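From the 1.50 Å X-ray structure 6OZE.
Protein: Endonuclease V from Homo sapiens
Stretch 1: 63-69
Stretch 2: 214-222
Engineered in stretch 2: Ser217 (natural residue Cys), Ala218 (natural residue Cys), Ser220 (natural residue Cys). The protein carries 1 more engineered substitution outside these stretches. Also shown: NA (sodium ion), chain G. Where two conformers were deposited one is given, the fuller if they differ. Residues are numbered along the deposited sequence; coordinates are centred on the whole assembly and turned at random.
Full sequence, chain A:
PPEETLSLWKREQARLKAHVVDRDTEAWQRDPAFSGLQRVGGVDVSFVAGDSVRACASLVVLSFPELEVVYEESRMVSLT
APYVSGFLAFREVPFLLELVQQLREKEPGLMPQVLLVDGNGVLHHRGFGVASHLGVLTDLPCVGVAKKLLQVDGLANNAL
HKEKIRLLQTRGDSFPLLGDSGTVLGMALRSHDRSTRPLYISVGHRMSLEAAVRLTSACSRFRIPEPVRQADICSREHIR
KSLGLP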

# COMPACT_ATOMS: atom_id res chain seq x y z
N SER A 63 9.83 -13.87 1.82
CA SER A 63 10.75 -13.95 2.94
C SER A 63 11.51 -12.64 3.07
O SER A 63 11.65 -11.88 2.12
CB SER A 63 11.72 -15.10 2.71
OG SER A 63 12.44 -14.92 1.50
N PHE A 64 11.97 -12.36 4.29
CA PHE A 64 12.76 -11.17 4.53
C PHE A 64 13.97 -11.56 5.35
O PHE A 64 13.83 -12.26 6.35
CB PHE A 64 11.94 -10.13 5.31
CG PHE A 64 12.67 -8.82 5.48
CD1 PHE A 64 13.49 -8.62 6.58
CD2 PHE A 64 12.55 -7.83 4.53
CE1 PHE A 64 14.18 -7.42 6.72
CE2 PHE A 64 13.25 -6.63 4.68
CZ PHE A 64 14.06 -6.43 5.78
N PRO A 65 15.17 -11.07 4.99
CA PRO A 65 15.46 -10.08 3.95
C PRO A 65 15.71 -10.64 2.55
O PRO A 65 16.06 -9.87 1.64
CB PRO A 65 16.75 -9.43 4.47
CG PRO A 65 17.43 -10.54 5.16
CD PRO A 65 16.35 -11.32 5.84
N GLU A 66 15.55 -11.95 2.36
CA GLU A 66 15.89 -12.55 1.08
C GLU A 66 14.96 -12.11 -0.05
O GLU A 66 15.36 -12.16 -1.23
CB GLU A 66 15.87 -14.08 1.19
CG GLU A 66 16.92 -14.64 2.14
CD GLU A 66 16.42 -14.76 3.58
OE1 GLU A 66 15.29 -14.31 3.87
OE2 GLU A 66 17.17 -15.31 4.41
N LEU A 67 13.72 -11.74 0.27
CA LEU A 67 12.73 -11.28 -0.73
C LEU A 67 12.40 -12.36 -1.76
O LEU A 67 12.29 -12.08 -2.96
CB LEU A 67 13.14 -9.96 -1.38
CG LEU A 67 13.37 -8.80 -0.40
CD1 LEU A 67 13.89 -7.58 -1.16
CD2 LEU A 67 12.08 -8.48 0.35
N GLU A 68 12.25 -13.61 -1.30
CA GLU A 68 11.80 -14.70 -2.16
C GLU A 68 10.33 -14.96 -1.92
O GLU A 68 9.85 -14.91 -0.78
CB GLU A 68 12.57 -15.99 -1.86
CG GLU A 68 14.05 -15.91 -2.24
CD GLU A 68 14.24 -15.66 -3.73
OE1 GLU A 68 13.73 -16.47 -4.54
OE2 GLU A 68 14.89 -14.66 -4.09
N VAL A 69 9.59 -15.20 -3.00
CA VAL A 69 8.16 -15.46 -2.85
C VAL A 69 7.96 -16.81 -2.17
O VAL A 69 8.46 -17.84 -2.64
CB VAL A 69 7.44 -15.40 -4.21
CG1 VAL A 69 5.96 -15.78 -4.05
CG2 VAL A 69 7.53 -13.99 -4.80
N ARG A 214 11.94 3.14 5.89
CA ARG A 214 13.11 2.28 5.92
C ARG A 214 12.78 0.87 5.43
O ARG A 214 13.57 0.26 4.71
CB ARG A 214 13.70 2.25 7.32
CG ARG A 214 14.23 3.60 7.76
CD ARG A 214 15.25 3.47 8.87
NE ARG A 214 14.82 2.54 9.91
CZ ARG A 214 15.27 1.30 10.04
NH1 ARG A 214 14.82 0.53 11.02
NH2 ARG A 214 16.18 0.83 9.19
N LEU A 215 11.62 0.34 5.83
CA LEU A 215 11.24 -0.99 5.36
C LEU A 215 11.05 -1.00 3.86
O LEU A 215 11.47 -1.94 3.17
CB LEU A 215 9.93 -1.43 6.03
CG LEU A 215 9.37 -2.76 5.55
CD1 LEU A 215 10.36 -3.88 5.83
CD2 LEU A 215 8.02 -3.04 6.23
N THR A 216 10.39 0.03 3.32
CA THR A 216 10.20 0.09 1.87
C THR A 216 11.54 0.10 1.15
O THR A 216 11.72 -0.59 0.13
CB THR A 216 9.36 1.32 1.52
OG1 THR A 216 8.11 1.24 2.21
CG2 THR A 216 9.07 1.35 0.03
N SER A 217 12.49 0.89 1.64
CA SER A 217 13.83 0.88 1.05
C SER A 217 14.44 -0.51 1.12
O SER A 217 15.02 -0.99 0.13
CB SER A 217 14.73 1.91 1.73
OG SER A 217 15.90 2.14 0.96
N ALA A 218 14.32 -1.18 2.27
CA ALA A 218 14.93 -2.50 2.45
C ALA A 218 14.31 -3.53 1.51
O ALA A 218 14.98 -4.51 1.14
CB ALA A 218 14.77 -2.93 3.90
N CYS A 219 13.06 -3.32 1.11
CA CYS A 219 12.36 -4.25 0.24
C CYS A 219 12.52 -3.94 -1.23
O CYS A 219 11.95 -4.65 -2.06
CB CYS A 219 10.86 -4.29 0.60
SG CYS A 219 10.54 -5.08 2.16
N SER A 220 13.32 -2.94 -1.60
CA SER A 220 13.42 -2.48 -2.98
C SER A 220 14.68 -3.05 -3.63
O SER A 220 15.80 -2.66 -3.29
CB SER A 220 13.41 -0.96 -3.05
OG SER A 220 12.15 -0.46 -2.62
N ARG A 221 14.49 -3.99 -4.55
CA ARG A 221 15.55 -4.49 -5.41
C ARG A 221 15.57 -3.72 -6.73
O ARG A 221 16.64 -3.42 -7.26
CB ARG A 221 15.29 -5.98 -5.67
CG ARG A 221 16.23 -6.67 -6.63
CD ARG A 221 15.92 -8.16 -6.70
NE ARG A 221 16.24 -8.84 -5.45
CZ ARG A 221 15.69 -9.98 -5.04
NH1 ARG A 221 14.77 -10.58 -5.78
NH2 ARG A 221 16.06 -10.52 -3.88
N PHE A 222 14.39 -3.40 -7.24
CA PHE A 222 14.16 -2.48 -8.34
C PHE A 222 13.44 -1.25 -7.78
O PHE A 222 13.36 -1.07 -6.56
CB PHE A 222 13.38 -3.22 -9.44
CG PHE A 222 14.04 -4.49 -9.89
CD1 PHE A 222 15.10 -4.46 -10.79
CD2 PHE A 222 13.61 -5.72 -9.41
CE1 PHE A 222 15.71 -5.64 -11.20
CE2 PHE A 222 14.22 -6.90 -9.82
CZ PHE A 222 15.27 -6.85 -10.72
NA NA G . 14.49 -11.92 8.96
O HOH W 1 16.46 -7.02 1.55
O HOH W 2 16.36 -13.62 8.46
O HOH W 3 15.32 -9.59 9.43
O HOH W 4 15.28 -11.62 11.63

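Residues 63-69 form a tight turn whose two buried side chains, Phe64 and Leu67, both have CA-to-CB bonds directed toward residues 214-222. Leu67 has a left-handed backbone (phi/psi 62/42), and Leu67 N donates to Ser63 O at 2.8 Å. Ser63, in the p rotamer, helps to close the turn: its OG accepts from Glu68 N at 3.1 Å.

With chi1 at t, Phe64 extends its ring to the helix. Phe64 CZ lies 4.0 Å from CB of the engineered Ala218, which sits at the ring edge, while its CE2 is 4.0 Å from Cys219 SG and 4.2 Å from Leu215 CD1. An apolar ring suits this buried place, reaching far enough from the backbone to meet all three. Leu67 adopts the common m,t rotamer, which brings CD2 to 4.1 Å from Cys219 SG and CD1 to 3.6 Å from Cys219 O, packing against the backbone there.

Arg221, exposed and extended through chi1 and chi2 (both t) before turning at chi3 (m), is long enough for NH2 to donate a weak hydrogen bond to Glu66 O (3.2 Å, 127°), while NE is satisfied elsewhere in the structure. Glu68 OE2 stays 4.3 Å from Arg221 NH2, beyond a salt bridge. A water donates to both Pro65 O and Ala218 O, each at 2.9 Å, bridging the two backbones.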